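Local structure of quinoline 2-oxidoreductase medium subunit (Pseudomonas putida, 1T3Q) at residues 180-185 with 192-197; 209-214 with 221-226; 227-232 with 241-246. The protein is the FAD-carrying medium subunit of the molybdenum hydroxylase quinoline 2-oxidoreductase and probably passes electrons on through its flavin. All coordinates share one frame; numbering follows the deposited sequence.

Interaction 1 of 3, residues 180-185 with 192-197; sequences FDEYAR and LVMAAA
Y183, F180 and L192 bury the most surface where the strands of an antiparallel beta hairpin, 177-183 and 193-202, meet in the C-terminal domain of the CO dehydrogenase flavoprotein type. The hairpin illustrates how backbone pairing sets up two different side-chain faces. In the hydrogen-bonded pair D181 and A195, each residue's N-H donates to the other's carbonyl oxygen, D181 N lying 3.1 Å from A195 O. Toward the turn, L192 N donates a hydrogen bond to Y183 O at 2.7 Å. On the face shared with V193, the Y183 side chain lies alongside that of L192, whose CD1 touches the edge of the ring, 3.8 Å from Y183 CD2. Helix 261-284 packs on this face through L267, and Y183 also reaches P775 of the large subunit. The other face carries F180, E182, M194 and A196. F180 CG is anti to the backbone N (chi1 170°), and the far end of the ring reaches the neighbouring strand, its CZ 3.7 Å from M194 CB. F126 of helix 123-130 packs against F180, M194 and A196, while E182 approaches the FAD-binding E123. M194 SD completes a Met-aromatic contact, lying at the edge of the F180 ring 5.1 Å from its centroid.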
ATOM      1  N   PHE C 180     -14.873 -23.463 -51.178  1.00 25.36           N
ATOM      2  CA  PHE C 180     -14.752 -22.051 -50.845  1.00 26.27           C
ATOM      3  C   PHE C 180     -13.326 -21.693 -50.458  1.00 27.19           C
ATOM      4  O   PHE C 180     -12.567 -22.537 -49.983  1.00 26.87           O
ATOM      5  CB  PHE C 180     -15.692 -21.733 -49.674  1.00 25.28           C
ATOM      6  CG  PHE C 180     -15.495 -20.367 -49.074  1.00 23.45           C
ATOM      7  CD1 PHE C 180     -16.216 -19.271 -49.542  1.00 24.16           C
ATOM      8  CD2 PHE C 180     -14.592 -20.176 -48.030  1.00 24.85           C
ATOM      9  CE1 PHE C 180     -16.045 -18.004 -48.978  1.00 23.25           C
ATOM     10  CE2 PHE C 180     -14.411 -18.913 -47.456  1.00 23.69           C
ATOM     11  CZ  PHE C 180     -15.140 -17.825 -47.930  1.00 22.83           C
ATOM     12  N   ASP C 181     -12.971 -20.431 -50.662  1.00 27.38           N
ATOM     13  CA  ASP C 181     -11.650 -19.947 -50.305  1.00 28.88           C
ATOM     14  C   ASP C 181     -11.693 -18.429 -50.264  1.00 27.41           C
ATOM     15  O   ASP C 181     -12.630 -17.816 -50.765  1.00 26.90           O
ATOM     16  CB  ASP C 181     -10.609 -20.418 -51.318  1.00 32.16           C
ATOM     17  CG  ASP C 181      -9.200 -20.383 -50.762  1.00 34.97           C
ATOM     18  OD1 ASP C 181      -8.264 -20.698 -51.523  1.00 38.70           O
ATOM     19  OD2 ASP C 181      -9.025 -20.050 -49.567  1.00 34.36           O
ATOM     20  N   GLU C 182     -10.683 -17.821 -49.657  1.00 26.84           N
ATOM     21  CA  GLU C 182     -10.634 -16.373 -49.558  1.00 25.51           C
ATOM     22  C   GLU C 182      -9.200 -15.920 -49.326  1.00 26.81           C
ATOM     23  O   GLU C 182      -8.321 -16.735 -49.057  1.00 25.86           O
ATOM     24  CB  GLU C 182     -11.514 -15.897 -48.398  1.00 24.12           C
ATOM     25  CG  GLU C 182     -10.941 -16.190 -47.009  1.00 23.51           C
ATOM     26  CD  GLU C 182     -11.895 -15.811 -45.891  1.00 23.98           C
ATOM     27  OE1 GLU C 182     -11.428 -15.553 -44.759  1.00 23.52           O
ATOM     28  OE2 GLU C 182     -13.117 -15.783 -46.141  1.00 25.06           O
ATOM     29  N   TYR C 183      -8.974 -14.618 -49.442  1.00 26.93           N
ATOM     30  CA  TYR C 183      -7.655 -14.048 -49.222  1.00 29.27           C
ATOM     31  C   TYR C 183      -7.746 -13.099 -48.035  1.00 30.44           C
ATOM     32  O   TYR C 183      -8.481 -12.113 -48.077  1.00 31.06           O
ATOM     33  CB  TYR C 183      -7.195 -13.261 -50.449  1.00 28.90           C
ATOM     34  CG  TYR C 183      -5.776 -12.741 -50.351  1.00 30.10           C
ATOM     35  CD1 TYR C 183      -4.697 -13.527 -50.749  1.00 32.11           C
ATOM     36  CD2 TYR C 183      -5.513 -11.453 -49.877  1.00 32.74           C
ATOM     37  CE1 TYR C 183      -3.386 -13.047 -50.688  1.00 33.39           C
ATOM     38  CE2 TYR C 183      -4.205 -10.961 -49.810  1.00 33.40           C
ATOM     39  CZ  TYR C 183      -3.149 -11.763 -50.219  1.00 34.24           C
ATOM     40  OH  TYR C 183      -1.857 -11.281 -50.186  1.00 36.00           O
ATOM     41  N   ALA C 184      -7.007 -13.410 -46.977  1.00 32.70           N
ATOM     42  CA  ALA C 184      -6.972 -12.587 -45.771  1.00 33.88           C
ATOM     43  C   ALA C 184      -5.513 -12.507 -45.328  1.00 34.39           C
ATOM     44  O   ALA C 184      -4.766 -13.472 -45.493  1.00 34.28           O
ATOM     45  CB  ALA C 184      -7.826 -13.218 -44.675  1.00 32.87           C
ATOM     46  N   ARG C 185      -5.102 -11.365 -44.783  1.00 37.28           N
ATOM     47  CA  ARG C 185      -3.720 -11.186 -44.324  1.00 38.38           C
ATOM     48  C   ARG C 185      -3.236 -12.426 -43.568  1.00 40.35           C
ATOM     49  O   ARG C 185      -2.151 -12.947 -43.841  1.00 41.36           O
ATOM     50  CB  ARG C 185      -3.621  -9.938 -43.440  1.00 38.07           C
ATOM     51  CG  ARG C 185      -3.966  -8.645 -44.181  1.00 36.91           C
ATOM     52  CD  ARG C 185      -2.927  -8.309 -45.245  1.00 35.33           C
ATOM     53  NE  ARG C 185      -1.885  -7.415 -44.737  1.00 32.71           N
ATOM     54  CZ  ARG C 185      -0.583  -7.626 -44.883  1.00 30.98           C
ATOM     55  NH1 ARG C 185       0.293  -6.757 -44.394  1.00 27.83           N
ATOM     56  NH2 ARG C 185      -0.158  -8.716 -45.502  1.00 31.30           N
ATOM     57  N   LEU C 192     -10.075  -9.924 -48.037  1.00 32.46           N
ATOM     58  CA  LEU C 192     -10.062  -8.835 -48.998  1.00 32.77           C
ATOM     59  C   LEU C 192     -10.999  -9.292 -50.112  1.00 32.59           C
ATOM     60  O   LEU C 192     -11.701  -8.487 -50.720  1.00 32.12           O
ATOM     61  CB  LEU C 192      -8.655  -8.611 -49.557  1.00 33.67           C
ATOM     62  CG  LEU C 192      -7.618  -8.002 -48.606  1.00 35.26           C
ATOM     63  CD1 LEU C 192      -6.311  -7.791 -49.350  1.00 34.41           C
ATOM     64  CD2 LEU C 192      -8.135  -6.677 -48.063  1.00 35.07           C
ATOM     65  N   VAL C 193     -11.005 -10.604 -50.356  1.00 30.36           N
ATOM     66  CA  VAL C 193     -11.850 -11.211 -51.380  1.00 27.97           C
ATOM     67  C   VAL C 193     -12.131 -12.676 -51.049  1.00 27.76           C
ATOM     68  O   VAL C 193     -11.265 -13.385 -50.533  1.00 26.91           O
ATOM     69  CB  VAL C 193     -11.185 -11.167 -52.784  1.00 29.53           C
ATOM     70  CG1 VAL C 193     -10.930  -9.727 -53.207  1.00 29.62           C
ATOM     71  CG2 VAL C 193      -9.873 -11.954 -52.770  1.00 28.49           C
ATOM     72  N   MET C 194     -13.351 -13.120 -51.328  1.00 25.77           N
ATOM     73  CA  MET C 194     -13.714 -14.512 -51.102  1.00 24.25           C
ATOM     74  C   MET C 194     -14.446 -15.005 -52.340  1.00 23.29           C
ATOM     75  O   MET C 194     -14.991 -14.208 -53.102  1.00 22.31           O
ATOM     76  CB  MET C 194     -14.586 -14.672 -49.854  1.00 24.56           C
ATOM     77  CG  MET C 194     -15.887 -13.884 -49.843  1.00 23.86           C
ATOM     78  SD  MET C 194     -16.827 -14.253 -48.342  1.00 25.91           S
ATOM     79  CE  MET C 194     -15.998 -13.239 -47.151  1.00 24.47           C
ATOM     80  N   ALA C 195     -14.428 -16.314 -52.560  1.00 22.32           N
ATOM     81  CA  ALA C 195     -15.089 -16.886 -53.720  1.00 23.96           C
ATOM     82  C   ALA C 195     -15.568 -18.300 -53.434  1.00 24.05           C
ATOM     83  O   ALA C 195     -14.975 -19.028 -52.633  1.00 22.41           O
ATOM     84  CB  ALA C 195     -14.143 -16.885 -54.921  1.00 23.88           C
ATOM     85  N   ALA C 196     -16.655 -18.674 -54.092  1.00 23.46           N
ATOM     86  CA  ALA C 196     -17.230 -19.996 -53.934  1.00 23.82           C
ATOM     87  C   ALA C 196     -17.506 -20.532 -55.325  1.00 23.41           C
ATOM     88  O   ALA C 196     -17.840 -19.775 -56.240  1.00 23.13           O
ATOM     89  CB  ALA C 196     -18.524 -19.919 -53.128  1.00 23.63           C
ATOM     90  N   ALA C 197     -17.349 -21.836 -55.488  1.00 24.05           N
ATOM     91  CA  ALA C 197     -17.588 -22.459 -56.778  1.00 23.30           C
ATOM     92  C   ALA C 197     -18.392 -23.728 -56.566  1.00 25.24           C
ATOM     93  O   ALA C 197     -17.953 -24.639 -55.861  1.00 24.15           O
ATOM     94  CB  ALA C 197     -16.266 -22.780 -57.462  1.00 24.25           C
TER

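Interaction 2 of 3, residues 209-214 with 221-226; sequences ARIALG and HQAIRA
Q222 and R210 meet beside A212 on one face of a beta hairpin, formed by strands 205-214 and 221-222, that runs straight into helix 224-230. The principle at work is that a short edge strand can be held by its backbone while its side chains pack on the neighbouring strand. L213 and H221 form a hydrogen-bonded antiparallel pair, with H221 N 2.8 Å from L213 O. A223, the N-cap of the helix and centre of an inverse gamma turn, donates a hydrogen bond from its N to I211 O.

The Q222 chain bends at chi2 (-61°), which turns CD back, and the amide lies over A212, with NE2 3.5 Å from A212 CB. The doubly bent R210 chain brings NH2 near Q222 NE2; the two side chains cross obliquely, yet the guanidinium and the Q222 amide are nearly parallel, 8° between their planes. R210 NH2 and Q222 NE2 are both donors, so their proximity is packing rather than a bond. A water links the amide to the strand: it accepts from Q222 NE2 at 2.7 Å and donates to I211 O, a carbonyl that thereby serves two donors. The same water sits above one face of the guanidinium. An alanine in place of Q222 would probably leave that water without its amide donor and open a gap beside A212 CB and the R210 guanidinium.

On the opposite side of strand 205-214, I211 has CG1 beside its backbone N (chi1 -51°). T272 and I276 of helix 261-284 pack against I211, and A223 CB meets I211 CB. A second apolar contact joins I211 CG1 and A226 CB, 4.2 Å apart.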
ATOM      1  N   ALA C 209     -22.630 -24.815 -63.315  1.00 24.01           N
ATOM      2  CA  ALA C 209     -21.685 -24.082 -62.488  1.00 23.11           C
ATOM      3  C   ALA C 209     -22.297 -22.830 -61.882  1.00 21.49           C
ATOM      4  O   ALA C 209     -23.110 -22.157 -62.510  1.00 19.60           O
ATOM      5  CB  ALA C 209     -20.450 -23.705 -63.314  1.00 21.54           C
ATOM      6  N   ARG C 210     -21.906 -22.545 -60.644  1.00 21.72           N
ATOM      7  CA  ARG C 210     -22.347 -21.354 -59.929  1.00 22.78           C
ATOM      8  C   ARG C 210     -21.092 -20.793 -59.273  1.00 22.08           C
ATOM      9  O   ARG C 210     -20.573 -21.364 -58.312  1.00 22.39           O
ATOM     10  CB  ARG C 210     -23.397 -21.690 -58.863  1.00 23.17           C
ATOM     11  CG  ARG C 210     -24.767 -22.064 -59.421  1.00 24.96           C
ATOM     12  CD  ARG C 210     -25.481 -20.875 -60.071  1.00 28.08           C
ATOM     13  NE  ARG C 210     -25.897 -19.867 -59.095  1.00 29.25           N
ATOM     14  CZ  ARG C 210     -26.652 -18.808 -59.384  1.00 29.85           C
ATOM     15  NH1 ARG C 210     -27.078 -18.609 -60.626  1.00 30.78           N
ATOM     16  NH2 ARG C 210     -26.980 -17.945 -58.432  1.00 27.87           N
ATOM     17  N   ILE C 211     -20.595 -19.692 -59.825  1.00 21.65           N
ATOM     18  CA  ILE C 211     -19.399 -19.029 -59.323  1.00 21.06           C
ATOM     19  C   ILE C 211     -19.831 -17.731 -58.658  1.00 21.85           C
ATOM     20  O   ILE C 211     -20.579 -16.951 -59.248  1.00 20.84           O
ATOM     21  CB  ILE C 211     -18.428 -18.694 -60.476  1.00 21.25           C
ATOM     22  CG1 ILE C 211     -18.184 -19.940 -61.333  1.00 21.84           C
ATOM     23  CG2 ILE C 211     -17.114 -18.151 -59.916  1.00 21.71           C
ATOM     24  CD1 ILE C 211     -17.694 -21.146 -60.553  1.00 21.11           C
ATOM     25  N   ALA C 212     -19.364 -17.503 -57.433  1.00 21.64           N
ATOM     26  CA  ALA C 212     -19.723 -16.297 -56.698  1.00 22.60           C
ATOM     27  C   ALA C 212     -18.534 -15.669 -55.986  1.00 23.24           C
ATOM     28  O   ALA C 212     -17.676 -16.366 -55.448  1.00 23.27           O
ATOM     29  CB  ALA C 212     -20.821 -16.615 -55.684  1.00 20.96           C
ATOM     30  N   LEU C 213     -18.494 -14.341 -55.986  1.00 22.62           N
ATOM     31  CA  LEU C 213     -17.426 -13.607 -55.323  1.00 23.53           C
ATOM     32  C   LEU C 213     -18.018 -12.714 -54.241  1.00 24.34           C
ATOM     33  O   LEU C 213     -19.054 -12.079 -54.444  1.00 22.83           O
ATOM     34  CB  LEU C 213     -16.653 -12.746 -56.326  1.00 25.47           C
ATOM     35  CG  LEU C 213     -15.639 -13.454 -57.231  1.00 26.76           C
ATOM     36  CD1 LEU C 213     -16.352 -14.423 -58.165  1.00 26.42           C
ATOM     37  CD2 LEU C 213     -14.880 -12.418 -58.035  1.00 27.48           C
ATOM     38  N   GLY C 214     -17.357 -12.677 -53.089  1.00 23.32           N
ATOM     39  CA  GLY C 214     -17.831 -11.849 -51.999  1.00 24.84           C
ATOM     40  C   GLY C 214     -16.743 -10.921 -51.500  1.00 24.99           C
ATOM     41  O   GLY C 214     -15.567 -11.104 -51.818  1.00 23.95           O
ATOM     42  N   HIS C 221     -21.501 -11.390 -55.555  1.00 24.07           N
ATOM     43  CA  HIS C 221     -21.560 -11.259 -56.999  1.00 24.00           C
ATOM     44  C   HIS C 221     -21.676 -12.630 -57.635  1.00 24.20           C
ATOM     45  O   HIS C 221     -20.744 -13.433 -57.570  1.00 24.97           O
ATOM     46  CB  HIS C 221     -20.311 -10.566 -57.541  1.00 22.93           C
ATOM     47  CG  HIS C 221     -20.247 -10.532 -59.036  1.00 24.16           C
ATOM     48  ND1 HIS C 221     -19.276 -11.194 -59.757  1.00 26.31           N
ATOM     49  CD2 HIS C 221     -21.050  -9.934 -59.948  1.00 21.65           C
ATOM     50  CE1 HIS C 221     -19.483 -11.007 -61.047  1.00 24.77           C
ATOM     51  NE2 HIS C 221     -20.553 -10.244 -61.190  1.00 26.79           N
ATOM     52  N   GLN C 222     -22.828 -12.899 -58.233  1.00 23.97           N
ATOM     53  CA  GLN C 222     -23.039 -14.169 -58.908  1.00 23.96           C
ATOM     54  C   GLN C 222     -22.511 -13.934 -60.318  1.00 24.99           C
ATOM     55  O   GLN C 222     -23.115 -13.200 -61.110  1.00 24.18           O
ATOM     56  CB  GLN C 222     -24.532 -14.519 -58.915  1.00 24.28           C
ATOM     57  CG  GLN C 222     -25.154 -14.531 -57.519  1.00 24.84           C
ATOM     58  CD  GLN C 222     -24.516 -15.556 -56.581  1.00 25.01           C
ATOM     59  OE1 GLN C 222     -24.493 -15.365 -55.363  1.00 26.89           O
ATOM     60  NE2 GLN C 222     -24.008 -16.647 -57.145  1.00 23.27           N
ATOM     61  N   ALA C 223     -21.359 -14.535 -60.607  1.00 24.48           N
ATOM     62  CA  ALA C 223     -20.691 -14.381 -61.896  1.00 24.76           C
ATOM     63  C   ALA C 223     -21.340 -15.187 -63.009  1.00 25.43           C
ATOM     64  O   ALA C 223     -20.814 -16.220 -63.433  1.00 24.74           O
ATOM     65  CB  ALA C 223     -19.219 -14.767 -61.764  1.00 23.77           C
ATOM     66  N   ILE C 224     -22.475 -14.695 -63.492  1.00 25.58           N
ATOM     67  CA  ILE C 224     -23.210 -15.368 -64.555  1.00 26.01           C
ATOM     68  C   ILE C 224     -22.354 -15.622 -65.792  1.00 25.67           C
ATOM     69  O   ILE C 224     -22.439 -16.688 -66.394  1.00 24.57           O
ATOM     70  CB  ILE C 224     -24.460 -14.556 -64.949  1.00 27.28           C
ATOM     71  CG1 ILE C 224     -25.350 -14.365 -63.720  1.00 26.23           C
ATOM     72  CG2 ILE C 224     -25.232 -15.274 -66.052  1.00 26.93           C
ATOM     73  CD1 ILE C 224     -25.713 -15.663 -63.017  1.00 28.51           C
ATOM     74  N   ARG C 225     -21.531 -14.645 -66.171  1.00 24.99           N
ATOM     75  CA  ARG C 225     -20.660 -14.797 -67.337  1.00 25.66           C
ATOM     76  C   ARG C 225     -19.760 -16.020 -67.200  1.00 24.81           C
ATOM     77  O   ARG C 225     -19.534 -16.747 -68.166  1.00 24.75           O
ATOM     78  CB  ARG C 225     -19.778 -13.564 -67.521  1.00 26.31           C
ATOM     79  CG  ARG C 225     -20.454 -12.371 -68.161  1.00 29.25           C
ATOM     80  N   ALA C 226     -19.237 -16.231 -65.997  1.00 23.53           N
ATOM     81  CA  ALA C 226     -18.364 -17.368 -65.739  1.00 21.64           C
ATOM     82  C   ALA C 226     -19.169 -18.663 -65.722  1.00 22.58           C
ATOM     83  O   ALA C 226     -18.724 -19.684 -66.250  1.00 22.04           O
ATOM     84  CB  ALA C 226     -17.642 -17.182 -64.408  1.00 23.28           C
TER
HETATM   85  O   HOH W   1     -23.297 -17.730 -59.544  1.00 22.81           O

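Interaction 3 of 3, residues 227-232 with 241-246; sequences NDFLVG and ATAAEL
F229 reaches from helix 224-230 to helix 237-248, and its ring and CB meet T242, A243 and L246 in a small helix-helix packing contact. It is an example of one aromatic residue taking part in most of the pairwise contacts of an interface. The CB bond of F229 points toward the second helix, and CG lies anti to the backbone N (chi1 171°). The tight part is here. At the root of the ring, L246 crosses F229 at about a right angle and brings CD1 to 3.4 Å from F229 CB. The methyl CG2 of T242 lies over one ring face in a CH-pi contact, 4.0 Å from the centroid and 27° off the normal. The T242 hydroxyl is engaged within its own helix, bonded to S238 O. Close as these contacts are, this side is the more solvent-accessible: F229, T242 and L246 remain partly exposed, and K233 forms a cation-pi contact with the F229 ring.

A243 and L230 are buried instead, yet pack less closely. L230 also packs on A209 and I211 of strand 205-214, while A243 meets I276 of helix 261-284. On this buried side the A243 methyl meets both partners, 4.0 Å from F229 CD2 and 3.8 Å from L230 CD2.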
ATOM      1  N   ASN C 227     -20.350 -18.619 -65.108  1.00 22.04           N
ATOM      2  CA  ASN C 227     -21.223 -19.791 -65.038  1.00 22.81           C
ATOM      3  C   ASN C 227     -21.490 -20.315 -66.447  1.00 23.07           C
ATOM      4  O   ASN C 227     -21.258 -21.487 -66.748  1.00 23.76           O
ATOM      5  CB  ASN C 227     -22.571 -19.431 -64.396  1.00 22.29           C
ATOM      6  CG  ASN C 227     -22.445 -19.006 -62.942  1.00 21.59           C
ATOM      7  OD1 ASN C 227     -23.433 -18.618 -62.314  1.00 23.85           O
ATOM      8  ND2 ASN C 227     -21.241 -19.082 -62.403  1.00 17.52           N
ATOM      9  N   ASP C 228     -21.984 -19.427 -67.303  1.00 23.13           N
ATOM     10  CA  ASP C 228     -22.312 -19.768 -68.683  1.00 24.25           C
ATOM     11  C   ASP C 228     -21.107 -20.303 -69.455  1.00 24.02           C
ATOM     12  O   ASP C 228     -21.226 -21.260 -70.216  1.00 26.05           O
ATOM     13  CB  ASP C 228     -22.894 -18.541 -69.393  1.00 24.34           C
ATOM     14  CG  ASP C 228     -24.251 -18.126 -68.834  1.00 28.34           C
ATOM     15  OD1 ASP C 228     -24.796 -17.099 -69.294  1.00 27.50           O
ATOM     16  OD2 ASP C 228     -24.777 -18.826 -67.939  1.00 28.82           O
ATOM     17  N   PHE C 229     -19.948 -19.687 -69.250  1.00 24.97           N
ATOM     18  CA  PHE C 229     -18.725 -20.110 -69.924  1.00 24.20           C
ATOM     19  C   PHE C 229     -18.297 -21.528 -69.553  1.00 23.55           C
ATOM     20  O   PHE C 229     -17.870 -22.301 -70.412  1.00 25.98           O
ATOM     21  CB  PHE C 229     -17.582 -19.149 -69.591  1.00 24.04           C
ATOM     22  CG  PHE C 229     -16.237 -19.626 -70.060  1.00 23.42           C
ATOM     23  CD1 PHE C 229     -15.878 -19.535 -71.400  1.00 23.41           C
ATOM     24  CD2 PHE C 229     -15.337 -20.194 -69.164  1.00 23.54           C
ATOM     25  CE1 PHE C 229     -14.639 -20.002 -71.842  1.00 24.63           C
ATOM     26  CE2 PHE C 229     -14.094 -20.665 -69.596  1.00 21.94           C
ATOM     27  CZ  PHE C 229     -13.747 -20.567 -70.935  1.00 22.22           C
ATOM     28  N   LEU C 230     -18.406 -21.867 -68.275  1.00 23.23           N
ATOM     29  CA  LEU C 230     -18.000 -23.182 -67.792  1.00 22.34           C
ATOM     30  C   LEU C 230     -18.860 -24.359 -68.251  1.00 23.40           C
ATOM     31  O   LEU C 230     -18.390 -25.497 -68.280  1.00 22.28           O
ATOM     32  CB  LEU C 230     -17.929 -23.169 -66.260  1.00 22.03           C
ATOM     33  CG  LEU C 230     -16.773 -22.373 -65.648  1.00 21.98           C
ATOM     34  CD1 LEU C 230     -16.934 -22.287 -64.137  1.00 22.09           C
ATOM     35  CD2 LEU C 230     -15.452 -23.042 -66.004  1.00 23.23           C
ATOM     36  N   VAL C 231     -20.111 -24.093 -68.611  1.00 23.48           N
ATOM     37  CA  VAL C 231     -21.014 -25.154 -69.050  1.00 24.37           C
ATOM     38  C   VAL C 231     -20.499 -25.914 -70.270  1.00 25.17           C
ATOM     39  O   VAL C 231     -20.315 -25.336 -71.344  1.00 24.98           O
ATOM     40  CB  VAL C 231     -22.414 -24.595 -69.378  1.00 24.87           C
ATOM     41  CG1 VAL C 231     -23.320 -25.715 -69.879  1.00 25.54           C
ATOM     42  CG2 VAL C 231     -23.014 -23.950 -68.140  1.00 23.71           C
ATOM     43  N   GLY C 232     -20.266 -27.213 -70.085  1.00 24.94           N
ATOM     44  CA  GLY C 232     -19.791 -28.060 -71.164  1.00 26.63           C
ATOM     45  C   GLY C 232     -18.283 -28.129 -71.321  1.00 27.39           C
ATOM     46  O   GLY C 232     -17.776 -28.767 -72.245  1.00 27.06           O
ATOM     47  N   ALA C 241      -8.860 -20.264 -65.453  1.00 24.12           N
ATOM     48  CA  ALA C 241      -8.291 -18.925 -65.552  1.00 24.82           C
ATOM     49  C   ALA C 241      -9.222 -18.000 -66.333  1.00 24.54           C
ATOM     50  O   ALA C 241      -9.464 -16.865 -65.924  1.00 24.17           O
ATOM     51  CB  ALA C 241      -6.925 -18.982 -66.227  1.00 26.96           C
ATOM     52  N   THR C 242      -9.741 -18.486 -67.458  1.00 24.30           N
ATOM     53  CA  THR C 242     -10.645 -17.684 -68.276  1.00 24.67           C
ATOM     54  C   THR C 242     -11.933 -17.381 -67.513  1.00 23.07           C
ATOM     55  O   THR C 242     -12.450 -16.266 -67.566  1.00 24.31           O
ATOM     56  CB  THR C 242     -11.009 -18.406 -69.592  1.00 24.85           C
ATOM     57  OG1 THR C 242      -9.820 -18.659 -70.345  1.00 28.01           O
ATOM     58  CG2 THR C 242     -11.948 -17.550 -70.425  1.00 25.24           C
ATOM     59  N   ALA C 243     -12.447 -18.376 -66.801  1.00 22.73           N
ATOM     60  CA  ALA C 243     -13.672 -18.185 -66.029  1.00 23.72           C
ATOM     61  C   ALA C 243     -13.443 -17.150 -64.928  1.00 23.74           C
ATOM     62  O   ALA C 243     -14.329 -16.346 -64.625  1.00 22.56           O
ATOM     63  CB  ALA C 243     -14.122 -19.506 -65.422  1.00 22.45           C
ATOM     64  N   ALA C 244     -12.247 -17.172 -64.340  1.00 23.96           N
ATOM     65  CA  ALA C 244     -11.894 -16.233 -63.274  1.00 24.52           C
ATOM     66  C   ALA C 244     -11.898 -14.792 -63.795  1.00 24.70           C
ATOM     67  O   ALA C 244     -12.309 -13.871 -63.090  1.00 25.31           O
ATOM     68  CB  ALA C 244     -10.522 -16.587 -62.698  1.00 24.94           C
ATOM     69  N   GLU C 245     -11.439 -14.608 -65.029  1.00 24.72           N
ATOM     70  CA  GLU C 245     -11.416 -13.287 -65.653  1.00 25.28           C
ATOM     71  C   GLU C 245     -12.849 -12.806 -65.868  1.00 25.69           C
ATOM     72  O   GLU C 245     -13.190 -11.663 -65.558  1.00 24.10           O
ATOM     73  CB  GLU C 245     -10.698 -13.351 -67.001  1.00 26.86           C
ATOM     74  CG  GLU C 245      -9.204 -13.614 -66.909  1.00 29.26           C
ATOM     75  N   LEU C 246     -13.683 -13.692 -66.408  1.00 24.82           N
ATOM     76  CA  LEU C 246     -15.081 -13.377 -66.671  1.00 25.24           C
ATOM     77  C   LEU C 246     -15.829 -13.058 -65.387  1.00 24.66           C
ATOM     78  O   LEU C 246     -16.687 -12.178 -65.362  1.00 25.14           O
ATOM     79  CB  LEU C 246     -15.764 -14.551 -67.376  1.00 24.77           C
ATOM     80  CG  LEU C 246     -15.338 -14.856 -68.812  1.00 26.53           C
ATOM     81  CD1 LEU C 246     -16.007 -16.142 -69.274  1.00 24.23           C
ATOM     82  CD2 LEU C 246     -15.721 -13.695 -69.720  1.00 26.02           C
TER

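Overall arrangement
Taken from the N terminus, the three contacts close successive short loops in series; none encloses or crosses another. Interaction 1 closes the turn between strands 177-183 and 193-202, near the flavin. The chain then returns along strand 205-214, which pairs with 193-202, so M194 O meets G214 N and A196 N meets A212 O between interactions 1 and 2. Interaction 2 closes the next connection and leads into helix 224-230. That helix is shared with interaction 3, which closes the connection to helix 237-248; A226 CB packs on A243 O between them. Helix 261-284 touches all three, so the series joins a four-stranded antiparallel sheet to the helices packed against it.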